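Local coordinates for protein 33 kDa chaperonin (Thermotoga maritima, PDB 1VQ0) that probably acts as a redox-regulated molecular chaperone, protecting thermally unfolding and oxidatively damaged proteins from irreversible aggregation, at residues R129-G132 and P136-S139; G58-T63 and F93-Y98; K205-I210 and L223-G228; G181-Q186 and S211-E216; N252-L257 and G271-K276. One frame throughout, in Å; residues are numbered along the deposited sequence.

Contact 1. Residues R129-G132 and P136-S139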
# COMPACT_ATOMS: atom_id res chain seq x y z
N ARG A 129 -3.84 8.03 -1.60
CA ARG A 129 -4.31 8.93 -2.62
C ARG A 129 -5.80 8.68 -2.86
O ARG A 129 -6.21 7.69 -3.41
CB ARG A 129 -3.54 8.73 -3.88
CG ARG A 129 -2.16 9.34 -3.81
CD ARG A 129 -2.13 10.54 -4.78
NE ARG A 129 -1.48 10.20 -5.98
CZ ARG A 129 -1.52 10.85 -7.13
NH1 ARG A 129 -2.24 11.91 -7.44
NH2 ARG A 129 -0.81 10.35 -8.07
N ASP A 130 -6.59 9.60 -2.38
CA ASP A 130 -8.04 9.47 -2.43
C ASP A 130 -8.57 10.41 -3.57
O ASP A 130 -8.68 11.62 -3.42
CB ASP A 130 -8.55 9.84 -1.04
CG ASP A 130 -10.01 9.79 -0.95
OD1 ASP A 130 -10.65 9.35 -1.95
OD2 ASP A 130 -10.60 10.21 0.06
N LEU A 131 -8.83 9.80 -4.72
CA LEU A 131 -9.06 10.50 -5.98
C LEU A 131 -10.48 10.26 -6.50
O LEU A 131 -10.68 10.22 -7.69
CB LEU A 131 -8.07 9.97 -7.05
CG LEU A 131 -6.59 10.26 -6.78
CD1 LEU A 131 -5.71 9.26 -7.48
CD2 LEU A 131 -6.31 11.60 -7.30
N GLY A 132 -11.44 10.04 -5.61
CA GLY A 132 -12.82 9.79 -6.07
C GLY A 132 -13.13 8.44 -6.71
O GLY A 132 -14.14 8.30 -7.44
N PRO A 136 -9.22 4.26 -2.07
CA PRO A 136 -8.03 5.02 -2.47
C PRO A 136 -6.86 4.14 -2.90
O PRO A 136 -6.87 2.93 -2.66
CB PRO A 136 -7.67 5.76 -1.16
CG PRO A 136 -8.08 4.85 -0.11
CD PRO A 136 -9.29 4.14 -0.61
N PHE A 137 -5.90 4.75 -3.59
CA PHE A 137 -4.59 4.16 -3.80
C PHE A 137 -3.80 4.29 -2.52
O PHE A 137 -3.85 5.32 -1.82
CB PHE A 137 -3.85 4.84 -4.96
CG PHE A 137 -4.59 4.74 -6.25
CD1 PHE A 137 -4.57 3.59 -6.98
CD2 PHE A 137 -5.37 5.80 -6.70
CE1 PHE A 137 -5.29 3.47 -8.18
CE2 PHE A 137 -6.10 5.68 -7.90
CZ PHE A 137 -6.06 4.51 -8.63
N VAL A 138 -3.14 3.21 -2.16
CA VAL A 138 -2.27 3.23 -0.96
C VAL A 138 -0.92 2.58 -1.31
O VAL A 138 -0.87 1.50 -1.91
CB VAL A 138 -2.80 2.44 0.26
CG1 VAL A 138 -1.91 2.70 1.49
CG2 VAL A 138 -4.27 2.70 0.55
N SER A 139 0.15 3.22 -0.87
CA SER A 139 1.47 2.73 -1.12
C SER A 139 2.25 2.84 0.16
O SER A 139 2.24 3.87 0.78
CB SER A 139 2.06 3.46 -2.35
OG SER A 139 3.44 3.16 -2.51

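Contact 2. Residues G58-T63 and F93-Y98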
# COMPACT_ATOMS: atom_id res chain seq x y z
N GLY A 58 5.47 18.53 4.39
CA GLY A 58 5.49 17.46 3.38
C GLY A 58 4.22 17.40 2.58
O GLY A 58 4.25 17.55 1.37
N ALA A 59 3.10 17.18 3.26
CA ALA A 59 1.78 17.20 2.63
C ALA A 59 1.48 18.50 1.79
O ALA A 59 0.97 18.44 0.66
CB ALA A 59 0.70 16.93 3.67
N ALA A 60 1.81 19.66 2.35
CA ALA A 60 1.64 20.94 1.67
C ALA A 60 2.43 21.04 0.40
O ALA A 60 1.96 21.57 -0.57
CB ALA A 60 2.03 22.06 2.55
N LEU A 61 3.66 20.55 0.44
CA LEU A 61 4.56 20.68 -0.71
C LEU A 61 4.06 19.98 -1.97
O LEU A 61 4.42 20.38 -3.09
CB LEU A 61 5.98 20.21 -0.35
CG LEU A 61 6.76 21.21 0.51
CD1 LEU A 61 8.02 20.57 1.02
CD2 LEU A 61 7.14 22.49 -0.17
N VAL A 62 3.24 18.93 -1.80
CA VAL A 62 2.73 18.14 -2.95
C VAL A 62 1.39 18.70 -3.42
O VAL A 62 0.95 18.33 -4.49
CB VAL A 62 2.61 16.61 -2.69
CG1 VAL A 62 3.97 16.00 -2.25
CG2 VAL A 62 1.62 16.34 -1.60
N THR A 63 0.76 19.62 -2.68
CA THR A 63 -0.58 20.15 -3.11
C THR A 63 -0.72 20.61 -4.56
O THR A 63 -1.78 20.39 -5.13
CB THR A 63 -1.14 21.27 -2.23
OG1 THR A 63 -0.15 22.27 -2.00
CG2 THR A 63 -1.52 20.72 -0.82
N PHE A 93 -5.56 23.24 -1.43
CA PHE A 93 -4.41 23.81 -0.75
C PHE A 93 -4.63 23.92 0.77
O PHE A 93 -4.08 24.81 1.45
CB PHE A 93 -4.05 25.17 -1.37
CG PHE A 93 -3.58 25.08 -2.79
CD1 PHE A 93 -2.29 24.67 -3.07
CD2 PHE A 93 -4.43 25.37 -3.85
CE1 PHE A 93 -1.85 24.57 -4.37
CE2 PHE A 93 -4.00 25.30 -5.19
CZ PHE A 93 -2.69 24.89 -5.44
N THR A 94 -5.44 23.01 1.33
CA THR A 94 -5.57 22.94 2.78
C THR A 94 -4.87 21.72 3.36
O THR A 94 -4.54 20.77 2.66
CB THR A 94 -7.06 22.99 3.25
OG1 THR A 94 -7.71 21.75 2.96
CG2 THR A 94 -7.85 24.09 2.53
N VAL A 95 -4.64 21.76 4.66
CA VAL A 95 -4.04 20.65 5.37
C VAL A 95 -4.73 20.39 6.72
O VAL A 95 -5.38 21.24 7.28
CB VAL A 95 -2.52 20.79 5.63
CG1 VAL A 95 -1.77 20.89 4.36
CG2 VAL A 95 -2.20 22.00 6.51
N ARG A 96 -4.54 19.18 7.22
CA ARG A 96 -4.87 18.86 8.58
C ARG A 96 -4.05 17.64 8.95
O ARG A 96 -3.49 16.98 8.10
CB ARG A 96 -6.37 18.61 8.74
CG ARG A 96 -6.93 17.49 7.82
CD ARG A 96 -8.40 17.19 8.10
NE ARG A 96 -8.87 16.09 7.31
CZ ARG A 96 -10.08 15.57 7.34
NH1 ARG A 96 -10.99 16.02 8.21
NH2 ARG A 96 -10.36 14.54 6.53
N GLY A 97 -4.00 17.34 10.23
CA GLY A 97 -3.04 16.37 10.75
C GLY A 97 -3.13 16.14 12.24
O GLY A 97 -3.81 16.88 12.94
N TYR A 98 -2.47 15.09 12.71
CA TYR A 98 -2.49 14.69 14.13
C TYR A 98 -1.36 13.66 14.40
O TYR A 98 -0.81 13.06 13.46
CB TYR A 98 -3.85 14.12 14.52
CG TYR A 98 -4.24 12.78 13.86
CD1 TYR A 98 -4.94 12.74 12.68
CD2 TYR A 98 -3.96 11.54 14.49
CE1 TYR A 98 -5.30 11.51 12.06
CE2 TYR A 98 -4.31 10.31 13.89
CZ TYR A 98 -4.98 10.31 12.66
OH TYR A 98 -5.39 9.13 12.07

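Contact 3. Residues K205-I210 and L223-G228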
# COMPACT_ATOMS: atom_id res chain seq x y z
N LYS A 205 22.38 19.99 -1.82
CA LYS A 205 23.26 19.45 -0.78
C LYS A 205 24.06 20.58 -0.10
O LYS A 205 24.36 20.50 1.09
CB LYS A 205 24.22 18.39 -1.35
CG LYS A 205 24.95 17.54 -0.28
CD LYS A 205 26.31 17.02 -0.82
CE LYS A 205 27.01 16.05 0.16
NZ LYS A 205 28.46 15.78 -0.27
N ASN A 206 24.39 21.61 -0.86
CA ASN A 206 25.14 22.72 -0.32
C ASN A 206 24.34 23.67 0.55
O ASN A 206 24.92 24.52 1.21
CB ASN A 206 25.74 23.53 -1.46
CG ASN A 206 27.11 23.01 -1.90
OD1 ASN A 206 27.62 22.02 -1.38
ND2 ASN A 206 27.71 23.70 -2.89
N LEU A 207 23.01 23.57 0.52
CA LEU A 207 22.18 24.55 1.24
C LEU A 207 22.28 24.32 2.75
O LEU A 207 22.50 23.19 3.20
CB LEU A 207 20.70 24.48 0.80
CG LEU A 207 20.33 25.09 -0.56
CD1 LEU A 207 18.85 24.86 -0.90
CD2 LEU A 207 20.64 26.61 -0.58
N PRO A 208 22.11 25.39 3.53
CA PRO A 208 21.86 25.23 4.96
C PRO A 208 20.52 24.58 5.22
O PRO A 208 19.62 24.58 4.36
CB PRO A 208 21.86 26.66 5.51
CG PRO A 208 22.35 27.57 4.38
CD PRO A 208 22.14 26.81 3.11
N SER A 209 20.36 24.05 6.42
CA SER A 209 19.05 23.51 6.81
C SER A 209 17.99 24.66 6.76
O SER A 209 18.33 25.84 6.76
CB SER A 209 19.11 22.88 8.21
OG SER A 209 19.12 23.91 9.17
N ILE A 210 16.73 24.27 6.72
CA ILE A 210 15.64 25.24 6.48
C ILE A 210 15.60 26.35 7.57
O ILE A 210 15.49 27.55 7.25
CB ILE A 210 14.26 24.48 6.36
CG1 ILE A 210 14.12 23.66 5.03
CG2 ILE A 210 13.08 25.41 6.63
CD1 ILE A 210 14.29 24.37 3.67
N LEU A 223 15.26 29.31 -4.45
CA LEU A 223 15.09 28.51 -5.67
C LEU A 223 16.21 28.84 -6.71
O LEU A 223 16.65 27.96 -7.48
CB LEU A 223 13.71 28.77 -6.28
CG LEU A 223 12.42 28.44 -5.51
CD1 LEU A 223 11.19 28.97 -6.27
CD2 LEU A 223 12.30 26.98 -5.29
N GLU A 224 16.62 30.12 -6.75
CA GLU A 224 17.73 30.55 -7.64
C GLU A 224 19.00 29.79 -7.31
O GLU A 224 19.67 29.27 -8.19
CB GLU A 224 17.99 32.05 -7.57
CG GLU A 224 19.33 32.40 -8.21
CD GLU A 224 19.58 33.87 -8.33
OE1 GLU A 224 18.83 34.66 -7.70
OE2 GLU A 224 20.55 34.20 -9.07
N ARG A 225 19.28 29.71 -6.02
CA ARG A 225 20.36 28.88 -5.50
C ARG A 225 20.27 27.41 -5.90
O ARG A 225 21.29 26.85 -6.32
CB ARG A 225 20.42 28.99 -3.99
CG ARG A 225 20.69 30.39 -3.47
CD ARG A 225 21.68 30.42 -2.37
NE ARG A 225 21.16 31.08 -1.19
CZ ARG A 225 21.59 30.82 0.05
NH1 ARG A 225 22.54 29.91 0.25
NH2 ARG A 225 21.06 31.48 1.08
N ILE A 226 19.10 26.78 -5.77
CA ILE A 226 18.93 25.41 -6.28
C ILE A 226 19.24 25.21 -7.80
O ILE A 226 19.94 24.26 -8.18
CB ILE A 226 17.53 24.87 -5.97
CG1 ILE A 226 17.36 24.67 -4.45
CG2 ILE A 226 17.31 23.54 -6.68
CD1 ILE A 226 15.94 24.54 -3.96
N PHE A 227 18.70 26.08 -8.65
CA PHE A 227 18.70 25.81 -10.08
C PHE A 227 19.85 26.44 -10.80
O PHE A 227 19.99 26.24 -12.02
CB PHE A 227 17.37 26.26 -10.69
CG PHE A 227 16.26 25.37 -10.30
CD1 PHE A 227 16.18 24.09 -10.83
CD2 PHE A 227 15.36 25.75 -9.31
CE1 PHE A 227 15.19 23.23 -10.43
CE2 PHE A 227 14.35 24.92 -8.93
CZ PHE A 227 14.26 23.64 -9.47
N GLY A 228 20.66 27.21 -10.08
CA GLY A 228 21.86 27.87 -10.67
C GLY A 228 21.57 29.14 -11.44
O GLY A 228 22.46 29.86 -11.72

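Contact 4. Residues G181-Q186 and S211-E216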
# COMPACT_ATOMS: atom_id res chain seq x y z
N GLY A 181 8.71 25.58 7.25
CA GLY A 181 8.80 25.67 5.81
C GLY A 181 9.64 24.61 5.18
O GLY A 181 10.24 23.77 5.84
N GLY A 182 9.64 24.61 3.85
CA GLY A 182 10.53 23.71 3.15
C GLY A 182 10.37 23.75 1.66
O GLY A 182 9.61 24.55 1.12
N PHE A 183 11.11 22.89 0.99
CA PHE A 183 10.92 22.79 -0.46
C PHE A 183 10.99 21.36 -0.92
O PHE A 183 11.48 20.49 -0.19
CB PHE A 183 11.95 23.64 -1.21
CG PHE A 183 13.37 23.27 -0.92
CD1 PHE A 183 13.97 22.17 -1.54
CD2 PHE A 183 14.14 24.07 -0.06
CE1 PHE A 183 15.30 21.85 -1.26
CE2 PHE A 183 15.43 23.75 0.25
CZ PHE A 183 16.04 22.64 -0.37
N ALA A 184 10.50 21.16 -2.14
CA ALA A 184 10.53 19.90 -2.88
C ALA A 184 10.99 20.16 -4.31
O ALA A 184 10.48 21.06 -4.98
CB ALA A 184 9.15 19.18 -2.86
N VAL A 185 11.98 19.38 -4.76
CA VAL A 185 12.40 19.38 -6.18
C VAL A 185 12.30 17.92 -6.68
O VAL A 185 12.81 17.01 -6.03
CB VAL A 185 13.83 19.98 -6.38
CG1 VAL A 185 14.22 20.08 -7.85
CG2 VAL A 185 13.92 21.39 -5.79
N GLN A 186 11.62 17.75 -7.83
CA GLN A 186 11.25 16.45 -8.40
C GLN A 186 11.46 16.37 -9.88
O GLN A 186 11.10 17.29 -10.64
CB GLN A 186 9.78 16.13 -8.07
CG GLN A 186 9.50 16.13 -6.55
CD GLN A 186 8.14 15.54 -6.10
OE1 GLN A 186 7.09 16.13 -6.32
NE2 GLN A 186 8.18 14.39 -5.39
N SER A 211 15.71 25.92 8.84
CA SER A 211 15.72 26.80 10.05
C SER A 211 16.68 27.93 9.93
O SER A 211 16.37 29.06 10.29
CB SER A 211 16.08 26.00 11.32
OG SER A 211 15.26 24.83 11.42
N LYS A 212 17.85 27.62 9.39
CA LYS A 212 18.84 28.63 9.08
C LYS A 212 18.54 29.37 7.72
O LYS A 212 18.47 30.60 7.70
CB LYS A 212 20.23 28.00 9.12
CG LYS A 212 21.31 29.01 8.96
CD LYS A 212 22.69 28.35 8.90
CE LYS A 212 23.79 29.36 8.51
NZ LYS A 212 24.74 28.71 7.55
N LEU A 213 18.35 28.62 6.63
CA LEU A 213 18.18 29.19 5.28
C LEU A 213 16.98 30.18 5.18
O LEU A 213 17.05 31.24 4.55
CB LEU A 213 18.02 28.03 4.26
CG LEU A 213 17.76 28.34 2.77
CD1 LEU A 213 18.90 29.18 2.21
CD2 LEU A 213 17.56 27.10 1.94
N PHE A 214 15.87 29.81 5.80
CA PHE A 214 14.66 30.62 5.71
C PHE A 214 14.73 31.92 6.52
O PHE A 214 13.96 32.85 6.26
CB PHE A 214 13.42 29.78 6.07
CG PHE A 214 12.89 28.96 4.95
CD1 PHE A 214 13.74 28.50 3.93
CD2 PHE A 214 11.53 28.63 4.89
CE1 PHE A 214 13.23 27.73 2.85
CE2 PHE A 214 11.02 27.83 3.83
CZ PHE A 214 11.87 27.38 2.81
N GLN A 215 15.66 31.99 7.49
CA GLN A 215 16.02 33.28 8.15
C GLN A 215 16.91 34.21 7.28
O GLN A 215 17.08 35.38 7.60
CB GLN A 215 16.69 33.03 9.51
CG GLN A 215 15.70 32.49 10.52
CD GLN A 215 16.30 32.21 11.89
OE1 GLN A 215 16.34 33.09 12.72
NE2 GLN A 215 16.77 30.96 12.12
N GLU A 216 17.47 33.67 6.21
CA GLU A 216 18.49 34.36 5.40
C GLU A 216 18.07 34.61 3.97
O GLU A 216 18.69 35.44 3.32
CB GLU A 216 19.77 33.51 5.30
CG GLU A 216 20.61 33.43 6.57
CD GLU A 216 21.67 32.34 6.48
OE1 GLU A 216 21.78 31.70 5.38
OE2 GLU A 216 22.36 32.13 7.52

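Contact 5. Residues N252-L257 and G271-K276. With ZN (zinc ion), chain C.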
# COMPACT_ATOMS: atom_id res chain seq x y z
N ASN A 252 -23.63 11.60 13.86
CA ASN A 252 -23.53 10.36 13.08
C ASN A 252 -22.47 9.40 13.64
O ASN A 252 -22.65 8.16 13.66
CB ASN A 252 -23.21 10.67 11.61
CG ASN A 252 -24.40 11.31 10.88
OD1 ASN A 252 -25.56 11.16 11.30
ND2 ASN A 252 -24.11 12.03 9.80
N ALA A 253 -21.36 9.97 14.12
CA ALA A 253 -20.32 9.15 14.73
C ALA A 253 -20.91 8.41 15.94
O ALA A 253 -20.56 7.27 16.20
CB ALA A 253 -19.09 10.00 15.12
N LEU A 254 -21.80 9.05 16.67
CA LEU A 254 -22.40 8.41 17.82
C LEU A 254 -23.46 7.40 17.44
O LEU A 254 -23.68 6.44 18.16
CB LEU A 254 -23.02 9.44 18.75
CG LEU A 254 -22.06 10.40 19.47
CD1 LEU A 254 -22.88 11.44 20.22
CD2 LEU A 254 -21.06 9.69 20.42
N LEU A 255 -24.13 7.64 16.32
CA LEU A 255 -25.17 6.73 15.82
C LEU A 255 -24.65 5.33 15.39
O LEU A 255 -25.39 4.34 15.44
CB LEU A 255 -25.95 7.37 14.67
CG LEU A 255 -27.17 8.21 15.07
CD1 LEU A 255 -27.87 8.75 13.82
CD2 LEU A 255 -28.17 7.43 15.95
N VAL A 256 -23.38 5.28 14.99
CA VAL A 256 -22.70 4.05 14.62
C VAL A 256 -22.26 3.22 15.83
O VAL A 256 -21.87 2.05 15.67
CB VAL A 256 -21.46 4.31 13.71
CG1 VAL A 256 -21.86 5.06 12.43
CG2 VAL A 256 -20.36 5.05 14.46
N LEU A 257 -22.29 3.81 17.02
CA LEU A 257 -21.90 3.10 18.23
C LEU A 257 -23.00 2.15 18.67
O LEU A 257 -24.18 2.39 18.42
CB LEU A 257 -21.62 4.07 19.37
CG LEU A 257 -20.54 5.12 19.20
CD1 LEU A 257 -20.56 6.04 20.43
CD2 LEU A 257 -19.14 4.51 18.99
N GLY A 271 -22.29 12.82 26.42
CA GLY A 271 -21.44 12.16 25.44
C GLY A 271 -20.54 13.17 24.72
O GLY A 271 -20.96 14.29 24.37
N GLU A 272 -19.28 12.77 24.51
CA GLU A 272 -18.33 13.60 23.80
C GLU A 272 -17.71 12.88 22.61
O GLU A 272 -17.36 11.73 22.70
CB GLU A 272 -17.24 14.12 24.72
CG GLU A 272 -17.76 14.67 26.04
CD GLU A 272 -16.73 15.52 26.77
OE1 GLU A 272 -15.54 15.46 26.39
OE2 GLU A 272 -17.11 16.25 27.71
N VAL A 273 -17.64 13.60 21.50
CA VAL A 273 -16.89 13.23 20.32
C VAL A 273 -15.84 14.33 20.09
O VAL A 273 -16.15 15.50 20.04
CB VAL A 273 -17.80 13.11 19.07
CG1 VAL A 273 -17.02 12.55 17.86
CG2 VAL A 273 -18.98 12.20 19.35
N VAL A 274 -14.59 13.91 19.96
CA VAL A 274 -13.47 14.79 19.70
C VAL A 274 -12.94 14.40 18.31
O VAL A 274 -12.59 13.26 18.08
CB VAL A 274 -12.36 14.62 20.75
CG1 VAL A 274 -11.17 15.49 20.41
CG2 VAL A 274 -12.87 14.90 22.14
N CYS A 275 -12.92 15.34 17.39
CA CYS A 275 -12.36 15.15 16.06
C CYS A 275 -10.85 15.00 16.18
O CYS A 275 -10.15 15.84 16.78
CB CYS A 275 -12.69 16.34 15.17
SG CYS A 275 -11.82 16.23 13.61
N LYS A 276 -10.34 13.89 15.65
CA LYS A 276 -8.92 13.57 15.79
C LYS A 276 -8.07 14.53 14.94
O LYS A 276 -6.90 14.73 15.23
CB LYS A 276 -8.65 12.11 15.42
CG LYS A 276 -8.79 11.80 13.89
CD LYS A 276 -8.72 10.30 13.56
CE LYS A 276 -8.91 10.12 12.03
NZ LYS A 276 -8.27 8.88 11.45
ZN ZN C . -12.19 18.34 12.80

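Contact 1. Residues R129-G132 and P136-S139
Arg129 and Phe137 are joined through their backbones by two hydrogen bonds, the mark of a hydrogen-bonded antiparallel pair at the closed end of the beta hairpin 123-130/137-142. Arg129 N gives its hydrogen to Phe137 O at 2.7 Å and nearly straight, with an N-H...O angle of 168°. The return bond, Phe137 N to Arg129 O at 3.0 Å, is more bent at 140°. Apolar contact comes next. The Leu131 methyl CD1 meets the Phe137 ring at its edge, near the ring plane and 3.6 Å from Phe137 CD2, the two side chains crossing at about a right angle. The same methyl also lies over one face of the Arg129 guanidinium, offset toward its rim. Pro136 sets CB 3.3 Å from Arg129 O, beside the more bent bond. As for charge, the Arg129 chain bends at chi2 and chi3 and leads away from the strand pair to a salt bridge with Glu70. Beyond the turn, Val138 and Ser139 pair antiparallel with a strand of the second subunit, which carries the sheet across the interface. Backbone bonding thus sets the register, while the side chains add a small apolar contact and the arginine's charge is met by Glu70.

Contact 2. Residues G58-T63 and F93-Y98
Ala60, in the C-terminal part of helix 46-62, begins the contact: its CB stands 4.4 Å from CG1 of Val95, a light apolar touch made by a valine whose CB points toward the helix. The carbonyl of Ala60 has a second task further on. It accepts from both Thr63 N, at 3.1 Å, and Thr63 OG1, at 2.6 Å, the hydroxyl lying in the carbonyl plane with a C=O...O angle of 150°. This part of the helix rests on the large mixed sheet of the Hsp33 fold, here over strand 94-99, whose neighbours 84-90 and 235-241 also touch Thr63 through Ser89 and Ile239. At Thr63 the hydroxyl sits between the backbone N and the carbonyl carbon (chi1 48°), a rotamer that directs it back to Ala60 O and also lays it against Phe93. Thr63 OG1 is 3.4 Å from Phe93 CD1, approaching the ring obliquely, and Thr63 CB follows at 3.7 Å from the same carbon. A valine in its place would probably leave Ala60 O with the Thr63 backbone N-H but without its side-chain donor, and so free the side chain to turn beside Phe93. The Phe93 ring touches Ala237 and Ile239 of strand 235-241 as well.

Contact 3. Residues K205-I210 and L223-G228
Leu207 divides its two methyls between neighbouring residues of helix 219-227. CD1 lies 3.9 Å from CG1 of Ile226, the two side chains crossing at about a right angle, whereas CD2 lies 3.9 Å from NH1 of Arg225 and 4.2 Å from its CB. The second methyl therefore meets both the root and the end of the arginine. Arg225 can offer both because its chain bends at chi2 (-136°) and chi3 (-125°), which brings the guanidinium back beside the loop; Leu207 CD2 and Pro208 CD approach that flat group obliquely, Pro208 CD at 4.2 Å from NH1. No hydrogen bond links the segments, so the contact rests on apolar groups and on the carbon surface offered to the guanidinium. In the fold, it ties the loop between helices 194-205 and 210-213 to the last turn of helix 219-227, so that the chain comes back on itself as a compact helical unit against the large sheet. Leu207 CG is anti to its carbonyl carbon (chi1 -75°), and this sends the forked end toward the helix although its CB points neither toward nor away from that helix. Farther out, Phe183 of strand 176-187 touches both Leu207 and Ile226 from the sheet side; Leu213 of the next helix touches Leu207, Pro208 and Arg225. The carbonyl of Ile226 accepts a hydrogen bond from Asn203 ND2, a further tie between helices 219-227 and 194-205.

Contact 4. Residues G181-Q186 and S211-E216
Phe214 supplies the aromatic-to-backbone part of this contact, bringing CE2 and CZ of its ring against two successive glycines. Its CE2 is 3.7 Å from Gly181 CA and 3.5 Å from Gly182 N, while CZ lies 3.9 Å from Gly182 CA; the glycine atoms approach the ring obliquely. The lack of a side chain at Gly181 fits this packing: a beta carbon there would point toward the ring and fall only 2.4 Å from Phe214 CE2, a clash. The apolar side-chain part is a single pair: Leu213 CD2 reaches the edge of the Phe183 ring, near its plane and 4.3 Å from CE2. With CG anti to the backbone N (chi1 177°) and CB pointing toward the strand, Leu213 extends CD2 to that edge. Together these contacts seat the short helix 210-213 and the residues after it on strand 176-187, an inner strand of the large mixed sheet, paired antiparallel with 24-30 and 164-173. Ile28 and Arg30 of strand 24-30 touch Phe214 too, so the ring spans two strands. With the ring cut back to an alanine, a gap is likely to open beside Gly181 and Gly182, and Ile28 and Arg30 would lose their aromatic neighbour. Hydrogen bonding plays no part between the segments, but one bond lies within the segment 211-216: Gln215 NE2 gives a hydrogen to Ser211 O at 2.7 Å, almost straight at 171°. The acceptor lies in the plane of the Gln215 amide, whereas the donor is tilted 33° from the carbonyl plane of Ser211.

Contact 5. Residues N252-L257 and G271-K276
The zinc-binding C-terminal part of Hsp33 is built here from helix 247-255 packed on the two-stranded antiparallel sheet 271-274/281-284, and Val273 with Leu254 makes the join. Val273 CG2 lies 3.4 Å from Leu254 CD2, tighter than a usual carbon-carbon contact, and 3.6 Å from Leu254 CG, so one methyl sits against the fork of the leucine. The two side chains slide past each other in opposite directions. The other methyl of Val273, CG1, is anti to the backbone N (chi1 -173°) and meets Ala253 CB at 4.3 Å, which lets the valine touch two successive helix residues with its two branches. No hydrogen bond crosses between the segments; the contact is wholly apolar. Leu254 is buried, with Phe284 from the partner strand, Leu262 and Met265 from helix 259-268, and Leu292 from helix 286-298 touching it as well. Past Val273, the strand leads directly to the metal site, where Cys275, Cys278, Cys243 and Cys245 bind the zinc ion. The two cysteine pairs are bound to metal in this structure and form no disulfide; such pairing is predicted for the redox-active protein. At Cys275 the sulfur is turned anti to its backbone N (chi1 172°), and SG binds the zinc ion at 2.3 Å.

In the fold
Contacts 1, 2 and 4 all reach the same large mixed sheet: contact 1 at its outer hairpin, contact 2 on strand 94-99 and contact 4 on strand 176-187. Contacts 3 and 4 lie closest, their centres about 8 Å apart, with Leu207 CD1 3.6 Å from Phe183 CZ and segments that alternate along the chain. Contact 2 meets contact 4 through Leu61, whose CD2 is 3.5 Å from Gly182 O. Contact 5 holds a zinc ligand and lies about 46 Å from contact 3, centre to centre, on the opposite side of the chain's centre. Its link to contact 2 is a probable hydrogen bond, Tyr98 OH to Lys276 NZ at 3.0 Å; the side chain of Val95 is about 12 Å from the zinc ion.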